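Local coordinates for protein probable glutathione S-transferase (Pseudomonas aeruginosa, PDB 6JWK) that is a maleylpyruvate isomerase of the zeta class of glutathione S-transferases, probably using glutathione to isomerise the cis double bond of its substrate, at residues B[148-153]-B[188-193]; B[92-97]-B[160-165]; B[137-142]-B[182-187]; B[11-16]-B[201-206]; B[17-22]-B[71-76]. One frame throughout, in Å; residues are numbered along the deposited sequence.

Overall arrangement
Interactions 1, 2 and 3 hold together the helical C-terminal domain, interaction 5 lies within the thioredoxin-like N-terminal domain, and interaction 4 joins the two. Interactions 1 and 3 both pair helix 124-149, or the loop after it, with helix 185-195, but interaction 1 is a surface contact of arginines, a carboxylate and water, whereas interaction 3 is buried and apolar. Interaction 2, also buried, is carried by aliphatic side chains, with no hydrogen bond across; it touches interaction 3 where Leu96 meets Ala142. Interactions 4 and 5 share helix 10-22, and each combines apolar packing with a buried charged group: arginine on a carbonyl in one, a lysine-aspartate salt bridge in the other.

Interaction 1: B[148-153]-B[188-193]; sequences RHRRGA and LELEGR
The carbonyl oxygen of Ala153 is the tight point of this contact, gripped by two arginines, one from each segment. Arg193, its chain extended from CG to NE, reaches off helix 185-195 and sets NH1 2.8 Å from Ala153 O; the oxygen lies in the guanidinium plane and offers a lone pair in its own carbonyl plane. Arg150 comes from the loop after helix 124-149 and gives the same oxygen its NH2, with Arg150 NH2 to Ala153 O at 2.9 Å, but this donor stands 58° above the carbonyl plane. CG of Arg150 takes the crowded position between backbone N and carbonyl carbon (chi1 75°), and a bend at chi3 folds the group back so that Arg150 NE also reaches Gly152 O at 2.9 Å. The two guanidinium planes are 46° apart, and their like charges come close, with Arg150 NH2 3.3 Å from Arg193 NH1; the shared acceptor and a nearby carboxylate probably ease the repulsion. Leu190 CD1 packs 3.7 Å from Ala153 O. The other side is looser and wet. There a water accepts from Arg150 NH1 at 2.8 Å and donates to Glu189 OE1 at 2.7 Å, linking two charges that do not touch directly. Glu189 OE1 also pairs with Arg193 NH2 one helical turn on, by charge alone, since the oxygen lies well out of the guanidinium plane. The turn 150-153 thereby closes onto helix 185-195 at the surface of the C-terminal domain, with Phe154 against Leu190 and Arg193, Glu164 of helix 162-176 behind Leu190, and Arg151 hydrogen-bonded to Gln92 of helix 87-103.

Interaction 2: B[92-97]-B[160-165]; sequences QALELA and AGIVEC
The first turn of helix 162-176, a central helix of the GST C-terminal domain, packs here against the middle of helix 87-103 through aliphatic side chains, with no hydrogen bond between the segments. Val163 is at the centre, its two methyls divided between Leu96 and Ala93. CG1, anti to the backbone N (chi1 164°), presses on Leu96, with Val163 CG1 only 3.5 Å from Leu96 CD2, tighter than usual van der Waals contact; the two side chains cross at about a right angle. Val163 CG2 lies against the backbone instead, 3.4 Å from Ala93 O, and also meets Ala93 CB at 4.0 Å. Small alanines let the backbones close in: the CA atoms of Ala97 and Val163 are 4.9 Å apart. This turn begins at Gly161, the N-cap, where Glu164 OE1 accepts from Gly161 N at 2.8 Å through its anti lone pair. That bond, from the N3 side chain to the N-cap N-H, is one of the two of a capping box, the local motif known at this helix in GSTs, and Gly161 has no side chain to make the other. Glu164 OE2 in turn accepts from Phe155 N, so both oxygens of the buried carboxylate are engaged. Ile162, just before Val163, rests CG1 on Ala97 CB at 4.1 Å, and Ile162 CD1 meets Leu94 CD2 at 4.1 Å. Leu94 packs on Ala68 of the second subunit as well, and Glu95 OE2 accepts a hydrogen bond from Ser64 N of that subunit.

Interaction 3: B[137-142]-B[182-187]; sequences EGLAAA and APYPAL
This is a buried, apolar helix-to-helix contact in the C-terminal domain, where the start of helix 185-195 and the residue just before it lean on one side of the long helix 124-149. Tyr184, at the N-cap position, turns one ring face to Leu139. The methylene CB of Leu139 is 3.7 Å from the centroid of the Tyr184 ring and 8° off its normal, a CH-pi contact almost exactly over the centre, and Leu139 CD1 extends across the same face to 4.0 Å from Tyr184 CE2. The ring also borders the backbone, with Tyr184 CE1 3.5 Å from Ala140 N. CB of Pro183 lies on the opposite face, toward the rim, so the phenol is sandwiched between an aliphatic group of its own segment and one of the facing helix. In the all-helical C-terminal domain of this GST the contact sets helix 185-195 against helix 124-149, and Leu187, in the first turn of its helix, continues it. Both of its methyls reach helix 124-149: Leu187 CD1 meets Leu139 CD2 at 3.9 Å and Ala142 CB at 4.1 Å, while Leu187 CD2 lies on the backbone, 4.0 Å from Ala142 C. Glu143 adds a polar clasp to the seam, its two carboxylate oxygens accepting from the N-H groups of Ala186 and Leu187 in the first turn of helix 185-195. Leu171 and Leu167 of helix 162-176 back Leu139 and Leu187 respectively.

Interaction 4: B[11-16]-B[201-206]; sequences TSYRVR and QRASPE
Arg16 of helix 10-22 crosses the interface between the two domains of the GST fold and holds the C-terminal end of helix 198-203. Its CB packs on Ala203 CB at 3.9 Å, where the backbones come close (CA to CA 5.1 Å). CG is anti to the carbonyl carbon, and after CD the chain bends at chi3 (-49°), turning the guanidinium back over its own helix so that one face rests on Tyr13 CA. NE then donates to Ala203 O at 2.9 Å and NH2 to the same Ala203 O at 3.0 Å, a side-on grip with both nitrogens on one oxygen, which lies in the guanidinium plane. NE approaches a lone pair of the carbonyl, and NH2 comes nearly along the C=O axis. The third nitrogen, NH1, donates to Ser5 OG of the N-terminal sheet, so this buried charge ties sheet, helix and C-terminal domain together. NH2 finally lies 3.9 Å from Pro205 CD, on the prolyl ring that also covers Tyr13. That tyrosine, CG anti to its backbone N, carries Pro205 CD over one face as a CH-pi contact, 3.6 Å from the Tyr13 ring centroid and 18° off its normal.

Interaction 5: B[17-22]-B[71-76]; sequences IALALK and DYLDAV
Leu73 carries the apolar part of this contact. Pointing toward helix 10-22, it pushes CD1 into the notch between Ala18 and Leu19: Leu73 CD1 is 3.8 Å from Ala18 CB and 3.8 Å from Leu19 CD2. The other methyl, Leu73 CD2, stays 4.0 Å from Leu19 CD2, the two leucines crossing at about a right angle. One turn later the aliphatic part of Lys22 extends the patch, with Lys22 CE 4.1 Å from Leu73 CB. The segments 17-22 and 71-76 run nearly parallel, their axes 21° and 10.7 Å apart. This is the thioredoxin-like arrangement of the GST N-terminal domain, in which the first and last of its helices lie in the same direction along one side of the sheet. The charged contact occupies the C-terminal end of the pair. Lys22, bent at chi2 (-71°), turns its ammonium across to Asp74, where NZ forms a salt bridge and hydrogen bond of 2.8 Å with Asp74 OD1, on that oxygen's anti lone pair. NZ also donates to Pro80 O and Gln77 O, so the buried ammonium has three oxygens for its charge. Backbone N-H groups also hold Asp74: OD1 accepts from Leu82 N and OD2 from Ile83 N, fixing the carboxylate's rotation and drawing the linker to the C-terminal domain against this corner. Asp71 of helix 66-76 makes a salt bridge with Arg90 of the second subunit.

Interaction 1: B[148-153]-B[188-193]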
# COMPACT_ATOMS: atom_id res chain seq x y z
N ARG B 148 -16.90 8.30 -9.13
CA ARG B 148 -16.58 8.13 -10.57
C ARG B 148 -16.45 6.67 -10.97
O ARG B 148 -16.71 6.38 -12.13
CB ARG B 148 -15.30 8.87 -10.95
CG ARG B 148 -15.49 10.35 -10.67
CD ARG B 148 -14.72 11.27 -11.55
NE ARG B 148 -15.16 12.62 -11.31
CZ ARG B 148 -14.63 13.68 -11.89
NH1 ARG B 148 -13.68 13.51 -12.79
NH2 ARG B 148 -15.10 14.88 -11.63
N HIS B 149 -16.08 5.75 -10.08
CA HIS B 149 -15.69 4.41 -10.56
C HIS B 149 -16.50 3.27 -9.94
O HIS B 149 -16.27 2.13 -10.35
CB HIS B 149 -14.18 4.19 -10.35
CG HIS B 149 -13.34 5.16 -11.10
ND1 HIS B 149 -12.11 5.62 -10.62
CD2 HIS B 149 -13.51 5.74 -12.31
CE1 HIS B 149 -11.61 6.49 -11.50
NE2 HIS B 149 -12.46 6.61 -12.53
N ARG B 150 -17.31 3.53 -8.92
CA ARG B 150 -18.06 2.44 -8.26
C ARG B 150 -18.89 1.66 -9.29
O ARG B 150 -19.34 2.24 -10.30
CB ARG B 150 -18.98 2.95 -7.16
CG ARG B 150 -20.24 3.66 -7.67
CD ARG B 150 -20.86 4.46 -6.56
NE ARG B 150 -21.21 3.64 -5.41
CZ ARG B 150 -21.52 4.12 -4.21
NH1 ARG B 150 -21.50 5.41 -3.96
NH2 ARG B 150 -21.82 3.30 -3.25
N ARG B 151 -19.09 0.38 -9.05
CA ARG B 151 -19.89 -0.46 -9.96
C ARG B 151 -21.32 -0.63 -9.43
O ARG B 151 -22.16 -1.10 -10.19
CB ARG B 151 -19.19 -1.79 -10.21
CG ARG B 151 -17.82 -1.62 -10.87
CD ARG B 151 -18.01 -1.29 -12.35
NE ARG B 151 -16.95 -0.44 -12.88
CZ ARG B 151 -16.93 0.02 -14.12
NH1 ARG B 151 -17.93 -0.30 -14.94
NH2 ARG B 151 -15.93 0.81 -14.52
N GLY B 152 -21.56 -0.34 -8.16
CA GLY B 152 -22.84 -0.70 -7.50
C GLY B 152 -22.99 -0.04 -6.14
O GLY B 152 -22.39 1.04 -5.91
N ALA B 153 -23.86 -0.64 -5.34
CA ALA B 153 -24.19 -0.24 -3.95
C ALA B 153 -22.87 -0.20 -3.21
O ALA B 153 -22.69 0.70 -2.40
CB ALA B 153 -25.15 -1.21 -3.31
N LEU B 188 -19.66 8.32 3.65
CA LEU B 188 -20.54 8.08 4.82
C LEU B 188 -21.67 7.11 4.43
O LEU B 188 -21.94 6.16 5.17
CB LEU B 188 -21.07 9.39 5.42
CG LEU B 188 -20.00 10.28 6.01
CD1 LEU B 188 -20.57 11.63 6.45
CD2 LEU B 188 -19.29 9.59 7.16
N GLU B 189 -22.25 7.27 3.27
CA GLU B 189 -23.37 6.41 2.86
C GLU B 189 -22.83 4.98 2.67
O GLU B 189 -23.51 4.00 3.09
CB GLU B 189 -24.01 6.98 1.60
CG GLU B 189 -25.04 6.07 0.98
CD GLU B 189 -25.52 6.58 -0.36
OE1 GLU B 189 -24.70 6.62 -1.33
OE2 GLU B 189 -26.68 7.00 -0.40
N LEU B 190 -21.66 4.82 2.04
CA LEU B 190 -21.12 3.46 1.81
C LEU B 190 -20.82 2.84 3.17
O LEU B 190 -21.09 1.66 3.37
CB LEU B 190 -19.88 3.57 0.94
CG LEU B 190 -19.10 2.29 0.68
CD1 LEU B 190 -20.01 1.23 0.09
CD2 LEU B 190 -17.89 2.58 -0.22
N GLU B 191 -20.24 3.62 4.06
CA GLU B 191 -19.92 3.14 5.41
C GLU B 191 -21.20 2.61 6.07
O GLU B 191 -21.14 1.52 6.63
CB GLU B 191 -19.27 4.24 6.21
CG GLU B 191 -18.95 3.83 7.63
CD GLU B 191 -18.54 4.98 8.53
OE1 GLU B 191 -18.94 6.09 8.23
OE2 GLU B 191 -17.76 4.77 9.53
N GLY B 192 -22.30 3.37 5.99
CA GLY B 192 -23.60 2.96 6.58
C GLY B 192 -24.10 1.68 5.96
O GLY B 192 -24.53 0.78 6.71
N ARG B 193 -23.97 1.50 4.64
CA ARG B 193 -24.40 0.23 4.02
C ARG B 193 -23.58 -0.94 4.58
O ARG B 193 -24.14 -2.02 4.74
CB ARG B 193 -24.24 0.18 2.51
CG ARG B 193 -25.18 1.11 1.80
CD ARG B 193 -25.21 0.94 0.30
NE ARG B 193 -25.94 2.13 -0.08
CZ ARG B 193 -25.72 2.84 -1.17
NH1 ARG B 193 -24.75 2.51 -1.99
NH2 ARG B 193 -26.50 3.87 -1.43
O HOH W 1 -22.16 5.86 -1.28

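Interaction 2: B[92-97]-B[160-165]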
# COMPACT_ATOMS: atom_id res chain seq x y z
N GLN B 92 -9.34 -0.26 -10.69
CA GLN B 92 -10.12 0.80 -10.02
C GLN B 92 -10.29 0.49 -8.53
O GLN B 92 -10.17 1.40 -7.73
CB GLN B 92 -11.45 0.93 -10.78
CG GLN B 92 -11.24 1.64 -12.11
CD GLN B 92 -12.51 1.76 -12.92
OE1 GLN B 92 -13.43 0.95 -12.81
NE2 GLN B 92 -12.51 2.72 -13.83
N ALA B 93 -10.61 -0.74 -8.16
CA ALA B 93 -10.78 -1.13 -6.74
C ALA B 93 -9.42 -1.00 -6.03
O ALA B 93 -9.35 -0.39 -4.95
CB ALA B 93 -11.36 -2.52 -6.71
N LEU B 94 -8.33 -1.48 -6.65
CA LEU B 94 -6.98 -1.37 -6.02
C LEU B 94 -6.54 0.08 -5.93
O LEU B 94 -5.91 0.42 -4.92
CB LEU B 94 -5.95 -2.22 -6.78
CG LEU B 94 -6.22 -3.72 -6.77
CD1 LEU B 94 -5.24 -4.47 -7.69
CD2 LEU B 94 -6.16 -4.24 -5.35
N GLU B 95 -6.97 0.93 -6.84
CA GLU B 95 -6.59 2.37 -6.80
C GLU B 95 -7.16 2.97 -5.52
O GLU B 95 -6.43 3.75 -4.82
CB GLU B 95 -6.98 3.16 -8.06
CG GLU B 95 -6.77 4.68 -7.89
CD GLU B 95 -6.18 5.56 -8.98
OE1 GLU B 95 -6.82 5.62 -10.02
OE2 GLU B 95 -5.14 6.34 -8.74
N LEU B 96 -8.44 2.71 -5.24
CA LEU B 96 -9.09 3.29 -4.03
C LEU B 96 -8.54 2.62 -2.77
O LEU B 96 -8.28 3.32 -1.81
CB LEU B 96 -10.61 3.13 -4.17
CG LEU B 96 -11.43 3.74 -3.04
CD1 LEU B 96 -11.00 5.14 -2.71
CD2 LEU B 96 -12.89 3.70 -3.45
N ALA B 97 -8.40 1.31 -2.76
CA ALA B 97 -7.85 0.58 -1.58
C ALA B 97 -6.44 1.09 -1.24
O ALA B 97 -6.16 1.27 -0.05
CB ALA B 97 -7.89 -0.92 -1.81
N ALA B 160 -19.68 -6.15 -0.87
CA ALA B 160 -18.51 -5.52 -0.25
C ALA B 160 -17.22 -6.29 -0.59
O ALA B 160 -17.23 -7.53 -0.82
CB ALA B 160 -18.71 -5.42 1.24
N GLY B 161 -16.11 -5.57 -0.64
CA GLY B 161 -14.83 -6.19 -1.01
C GLY B 161 -13.67 -5.39 -0.45
O GLY B 161 -13.86 -4.69 0.57
N ILE B 162 -12.52 -5.51 -1.10
CA ILE B 162 -11.26 -4.92 -0.59
C ILE B 162 -11.44 -3.42 -0.32
O ILE B 162 -10.88 -2.91 0.65
CB ILE B 162 -10.09 -5.23 -1.53
CG1 ILE B 162 -8.79 -4.80 -0.85
CG2 ILE B 162 -10.27 -4.60 -2.89
CD1 ILE B 162 -7.54 -5.21 -1.62
N VAL B 163 -12.25 -2.69 -1.11
CA VAL B 163 -12.38 -1.24 -0.91
C VAL B 163 -13.01 -0.97 0.47
O VAL B 163 -12.48 -0.09 1.26
CB VAL B 163 -13.16 -0.62 -2.08
CG1 VAL B 163 -13.65 0.75 -1.73
CG2 VAL B 163 -12.33 -0.60 -3.34
N GLU B 164 -14.09 -1.70 0.81
CA GLU B 164 -14.84 -1.48 2.07
C GLU B 164 -13.98 -2.02 3.21
O GLU B 164 -14.04 -1.47 4.32
CB GLU B 164 -16.24 -2.10 2.00
CG GLU B 164 -17.17 -1.38 1.00
CD GLU B 164 -16.93 -1.67 -0.48
OE1 GLU B 164 -16.34 -2.77 -0.83
OE2 GLU B 164 -17.36 -0.81 -1.31
N CYS B 165 -13.19 -3.06 2.97
CA CYS B 165 -12.28 -3.57 4.03
C CYS B 165 -11.31 -2.43 4.44
O CYS B 165 -10.95 -2.35 5.64
CB CYS B 165 -11.48 -4.77 3.56
SG CYS B 165 -12.46 -6.25 3.28

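Interaction 3: B[137-142]-B[182-187]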
# COMPACT_ATOMS: atom_id res chain seq x y z
N GLU B 137 -7.01 15.46 2.76
CA GLU B 137 -6.39 15.26 1.43
C GLU B 137 -6.83 13.90 0.87
O GLU B 137 -7.24 13.86 -0.30
CB GLU B 137 -4.86 15.24 1.53
CG GLU B 137 -4.27 16.50 2.12
CD GLU B 137 -4.12 17.61 1.11
OE1 GLU B 137 -3.45 17.37 0.10
OE2 GLU B 137 -4.72 18.66 1.32
N GLY B 138 -6.70 12.83 1.67
CA GLY B 138 -6.98 11.46 1.18
C GLY B 138 -8.47 11.21 0.94
O GLY B 138 -8.81 10.62 -0.07
N LEU B 139 -9.33 11.59 1.87
CA LEU B 139 -10.78 11.27 1.76
C LEU B 139 -11.43 12.13 0.67
O LEU B 139 -12.35 11.63 0.03
CB LEU B 139 -11.47 11.44 3.12
CG LEU B 139 -11.09 10.44 4.20
CD1 LEU B 139 -12.06 10.54 5.35
CD2 LEU B 139 -11.02 9.02 3.69
N ALA B 140 -10.94 13.35 0.38
CA ALA B 140 -11.49 14.11 -0.75
C ALA B 140 -11.26 13.34 -2.05
O ALA B 140 -12.16 13.30 -2.91
CB ALA B 140 -10.85 15.49 -0.81
N ALA B 141 -10.08 12.73 -2.19
CA ALA B 141 -9.74 11.96 -3.41
C ALA B 141 -10.56 10.67 -3.40
O ALA B 141 -11.05 10.31 -4.46
CB ALA B 141 -8.23 11.70 -3.48
N ALA B 142 -10.77 10.05 -2.24
CA ALA B 142 -11.51 8.77 -2.09
C ALA B 142 -12.98 8.98 -2.49
O ALA B 142 -13.51 8.18 -3.21
CB ALA B 142 -11.40 8.25 -0.67
N ALA B 182 -18.24 15.59 7.09
CA ALA B 182 -19.32 16.24 6.30
C ALA B 182 -18.95 16.34 4.82
O ALA B 182 -19.82 16.17 3.98
CB ALA B 182 -19.69 17.59 6.87
N PRO B 183 -17.70 16.67 4.40
CA PRO B 183 -17.39 16.74 2.97
C PRO B 183 -17.40 15.39 2.21
O PRO B 183 -17.28 15.41 0.99
CB PRO B 183 -16.02 17.41 2.89
CG PRO B 183 -15.82 18.02 4.28
CD PRO B 183 -16.60 17.14 5.25
N TYR B 184 -17.66 14.25 2.87
CA TYR B 184 -17.61 12.93 2.18
C TYR B 184 -18.96 12.20 2.30
O TYR B 184 -19.04 11.06 2.82
CB TYR B 184 -16.41 12.14 2.70
CG TYR B 184 -15.22 13.01 3.05
CD1 TYR B 184 -14.51 13.70 2.08
CD2 TYR B 184 -14.91 13.26 4.39
CE1 TYR B 184 -13.48 14.58 2.42
CE2 TYR B 184 -13.87 14.10 4.74
CZ TYR B 184 -13.14 14.75 3.75
OH TYR B 184 -12.18 15.64 4.15
N PRO B 185 -20.08 12.76 1.75
CA PRO B 185 -21.38 12.10 1.91
C PRO B 185 -21.44 10.71 1.25
O PRO B 185 -22.02 9.79 1.84
CB PRO B 185 -22.40 13.11 1.33
CG PRO B 185 -21.56 13.90 0.31
CD PRO B 185 -20.18 14.01 0.97
N ALA B 186 -20.81 10.50 0.10
CA ALA B 186 -20.84 9.17 -0.54
C ALA B 186 -20.04 8.21 0.36
O ALA B 186 -20.48 7.03 0.52
CB ALA B 186 -20.36 9.20 -1.99
N LEU B 187 -18.92 8.63 0.94
CA LEU B 187 -18.13 7.70 1.82
C LEU B 187 -18.99 7.34 3.05
O LEU B 187 -19.08 6.12 3.39
CB LEU B 187 -16.80 8.33 2.26
CG LEU B 187 -15.74 8.63 1.19
CD1 LEU B 187 -14.45 9.09 1.87
CD2 LEU B 187 -15.47 7.44 0.27

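Interaction 4: B[11-16]-B[201-206]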
# COMPACT_ATOMS: atom_id res chain seq x y z
N THR B 11 -5.49 -2.23 10.75
CA THR B 11 -5.09 -3.22 9.73
C THR B 11 -5.70 -4.56 10.14
O THR B 11 -6.09 -5.33 9.25
CB THR B 11 -3.56 -3.24 9.53
OG1 THR B 11 -2.98 -3.42 10.83
CG2 THR B 11 -3.05 -1.96 8.91
N SER B 12 -5.80 -4.85 11.43
CA SER B 12 -6.51 -6.08 11.91
C SER B 12 -7.98 -6.01 11.49
O SER B 12 -8.54 -7.00 11.02
CB SER B 12 -6.40 -6.25 13.41
OG SER B 12 -5.05 -6.44 13.81
N TYR B 13 -8.60 -4.86 11.71
CA TYR B 13 -10.02 -4.63 11.37
C TYR B 13 -10.24 -4.97 9.87
O TYR B 13 -11.21 -5.67 9.54
CB TYR B 13 -10.37 -3.20 11.79
CG TYR B 13 -11.83 -2.83 11.72
CD1 TYR B 13 -12.83 -3.76 11.46
CD2 TYR B 13 -12.23 -1.53 12.02
CE1 TYR B 13 -14.17 -3.39 11.41
CE2 TYR B 13 -13.57 -1.15 11.98
CZ TYR B 13 -14.54 -2.09 11.69
OH TYR B 13 -15.85 -1.70 11.67
N ARG B 14 -9.38 -4.47 8.98
CA ARG B 14 -9.47 -4.73 7.51
C ARG B 14 -9.61 -6.23 7.28
O ARG B 14 -10.43 -6.64 6.51
CB ARG B 14 -8.22 -4.28 6.72
CG ARG B 14 -7.96 -2.78 6.72
CD ARG B 14 -6.67 -2.53 5.99
NE ARG B 14 -6.30 -1.15 6.08
CZ ARG B 14 -5.14 -0.66 5.71
NH1 ARG B 14 -4.20 -1.48 5.28
NH2 ARG B 14 -4.91 0.64 5.82
N VAL B 15 -8.78 -7.04 7.92
CA VAL B 15 -8.75 -8.50 7.66
C VAL B 15 -9.88 -9.22 8.38
O VAL B 15 -10.39 -10.24 7.83
CB VAL B 15 -7.38 -9.09 8.06
CG1 VAL B 15 -7.34 -10.58 7.80
CG2 VAL B 15 -6.24 -8.38 7.30
N ARG B 16 -10.29 -8.76 9.56
CA ARG B 16 -11.50 -9.31 10.23
C ARG B 16 -12.73 -9.09 9.34
O ARG B 16 -13.59 -9.98 9.24
CB ARG B 16 -11.74 -8.71 11.61
CG ARG B 16 -10.71 -9.11 12.65
CD ARG B 16 -11.14 -8.76 14.07
NE ARG B 16 -11.62 -7.39 14.23
CZ ARG B 16 -10.90 -6.34 14.59
NH1 ARG B 16 -9.62 -6.46 14.89
NH2 ARG B 16 -11.49 -5.15 14.71
N GLN B 201 -20.50 -5.89 11.41
CA GLN B 201 -20.78 -5.77 12.86
C GLN B 201 -19.95 -6.80 13.65
O GLN B 201 -19.35 -6.40 14.65
CB GLN B 201 -22.27 -5.96 13.13
CG GLN B 201 -23.16 -4.87 12.56
CD GLN B 201 -24.59 -5.33 12.37
OE1 GLN B 201 -24.96 -6.47 12.63
NE2 GLN B 201 -25.40 -4.47 11.80
N ARG B 202 -19.84 -8.05 13.17
CA ARG B 202 -18.99 -9.09 13.83
C ARG B 202 -17.53 -8.64 13.87
O ARG B 202 -16.82 -8.92 14.89
CB ARG B 202 -19.04 -10.41 13.07
CG ARG B 202 -20.37 -11.14 13.20
CD ARG B 202 -20.50 -12.16 12.08
NE ARG B 202 -19.68 -13.30 12.40
CZ ARG B 202 -20.11 -14.35 13.11
NH1 ARG B 202 -19.28 -15.35 13.39
NH2 ARG B 202 -21.37 -14.42 13.52
N ALA B 203 -17.05 -8.03 12.77
CA ALA B 203 -15.64 -7.64 12.60
C ALA B 203 -15.31 -6.41 13.44
O ALA B 203 -14.15 -6.13 13.68
CB ALA B 203 -15.35 -7.43 11.13
N SER B 204 -16.31 -5.65 13.85
CA SER B 204 -16.07 -4.33 14.47
C SER B 204 -15.21 -4.51 15.73
O SER B 204 -15.32 -5.49 16.45
CB SER B 204 -17.42 -3.63 14.79
OG SER B 204 -18.13 -4.34 15.80
N PRO B 205 -14.37 -3.52 16.06
CA PRO B 205 -13.64 -3.52 17.33
C PRO B 205 -14.51 -3.79 18.56
O PRO B 205 -14.14 -4.62 19.44
CB PRO B 205 -13.06 -2.08 17.38
CG PRO B 205 -12.94 -1.66 15.93
CD PRO B 205 -14.11 -2.33 15.25
N GLU B 206 -15.70 -3.17 18.58
CA GLU B 206 -16.58 -3.13 19.78
C GLU B 206 -17.15 -4.52 20.05
O GLU B 206 -17.58 -4.75 21.20
CB GLU B 206 -17.70 -2.09 19.61
CG GLU B 206 -17.19 -0.67 19.44
CD GLU B 206 -16.99 -0.17 18.02
OE1 GLU B 206 -16.73 -0.99 17.12
OE2 GLU B 206 -17.11 1.05 17.81

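Interaction 5: B[17-22]-B[71-76]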
# COMPACT_ATOMS: atom_id res chain seq x y z
N ILE B 17 -12.82 -7.96 8.65
CA ILE B 17 -13.98 -7.77 7.71
C ILE B 17 -13.85 -8.79 6.58
O ILE B 17 -14.87 -9.45 6.23
CB ILE B 17 -13.98 -6.33 7.18
CG1 ILE B 17 -14.21 -5.32 8.30
CG2 ILE B 17 -14.96 -6.15 6.04
CD1 ILE B 17 -13.90 -3.87 7.86
N ALA B 18 -12.66 -8.94 6.01
CA ALA B 18 -12.47 -9.89 4.89
C ALA B 18 -12.89 -11.29 5.33
O ALA B 18 -13.65 -12.03 4.59
CB ALA B 18 -11.03 -9.89 4.44
N LEU B 19 -12.38 -11.76 6.47
CA LEU B 19 -12.76 -13.10 6.97
C LEU B 19 -14.29 -13.18 7.18
O LEU B 19 -14.86 -14.23 6.85
CB LEU B 19 -11.99 -13.41 8.27
CG LEU B 19 -10.50 -13.62 8.05
CD1 LEU B 19 -9.73 -13.62 9.38
CD2 LEU B 19 -10.21 -14.92 7.30
N ALA B 20 -14.92 -12.16 7.75
CA ALA B 20 -16.37 -12.15 8.02
C ALA B 20 -17.11 -12.24 6.69
O ALA B 20 -17.99 -13.09 6.60
CB ALA B 20 -16.79 -10.96 8.84
N LEU B 21 -16.69 -11.51 5.65
CA LEU B 21 -17.35 -11.59 4.33
C LEU B 21 -17.23 -13.00 3.74
O LEU B 21 -18.16 -13.45 3.04
CB LEU B 21 -16.76 -10.53 3.40
CG LEU B 21 -17.12 -9.09 3.77
CD1 LEU B 21 -16.30 -8.12 2.92
CD2 LEU B 21 -18.62 -8.86 3.57
N LYS B 22 -16.13 -13.70 4.01
CA LYS B 22 -15.92 -15.07 3.50
C LYS B 22 -16.72 -16.08 4.33
O LYS B 22 -16.89 -17.17 3.84
CB LYS B 22 -14.44 -15.46 3.57
CG LYS B 22 -13.53 -14.68 2.63
CD LYS B 22 -13.72 -15.02 1.18
CE LYS B 22 -12.57 -14.57 0.30
NZ LYS B 22 -13.01 -14.57 -1.13
N ASP B 71 -5.89 -10.51 -0.56
CA ASP B 71 -5.66 -11.15 -1.89
C ASP B 71 -5.51 -12.68 -1.74
O ASP B 71 -6.13 -13.40 -2.51
CB ASP B 71 -4.38 -10.60 -2.53
CG ASP B 71 -4.19 -11.15 -3.94
OD1 ASP B 71 -4.89 -10.67 -4.81
OD2 ASP B 71 -3.36 -12.07 -4.13
N TYR B 72 -4.76 -13.16 -0.76
CA TYR B 72 -4.56 -14.61 -0.51
C TYR B 72 -5.88 -15.31 -0.15
O TYR B 72 -6.13 -16.45 -0.60
CB TYR B 72 -3.53 -14.78 0.60
CG TYR B 72 -3.12 -16.20 0.82
CD1 TYR B 72 -2.55 -16.94 -0.21
CD2 TYR B 72 -3.35 -16.83 2.03
CE1 TYR B 72 -2.19 -18.27 -0.02
CE2 TYR B 72 -2.97 -18.15 2.24
CZ TYR B 72 -2.39 -18.87 1.22
OH TYR B 72 -2.03 -20.17 1.44
N LEU B 73 -6.76 -14.65 0.62
CA LEU B 73 -8.07 -15.23 0.98
C LEU B 73 -8.89 -15.52 -0.27
O LEU B 73 -9.71 -16.48 -0.22
CB LEU B 73 -8.83 -14.28 1.91
CG LEU B 73 -8.24 -14.10 3.29
CD1 LEU B 73 -9.10 -13.15 4.12
CD2 LEU B 73 -8.09 -15.46 3.98
N ASP B 74 -8.73 -14.76 -1.35
CA ASP B 74 -9.43 -15.07 -2.61
C ASP B 74 -8.90 -16.37 -3.25
O ASP B 74 -9.65 -17.00 -3.98
CB ASP B 74 -9.37 -13.94 -3.62
CG ASP B 74 -10.42 -12.85 -3.47
OD1 ASP B 74 -11.32 -12.98 -2.61
OD2 ASP B 74 -10.31 -11.85 -4.19
N ALA B 75 -7.68 -16.81 -2.95
CA ALA B 75 -7.16 -18.13 -3.37
C ALA B 75 -7.71 -19.22 -2.46
O ALA B 75 -8.12 -20.26 -2.97
CB ALA B 75 -5.66 -18.14 -3.35
N VAL B 76 -7.74 -18.96 -1.14
CA VAL B 76 -8.19 -19.93 -0.11
C VAL B 76 -9.66 -20.30 -0.34
O VAL B 76 -9.97 -21.48 -0.27
CB VAL B 76 -7.99 -19.36 1.30
CG1 VAL B 76 -8.66 -20.26 2.34
CG2 VAL B 76 -6.53 -19.14 1.61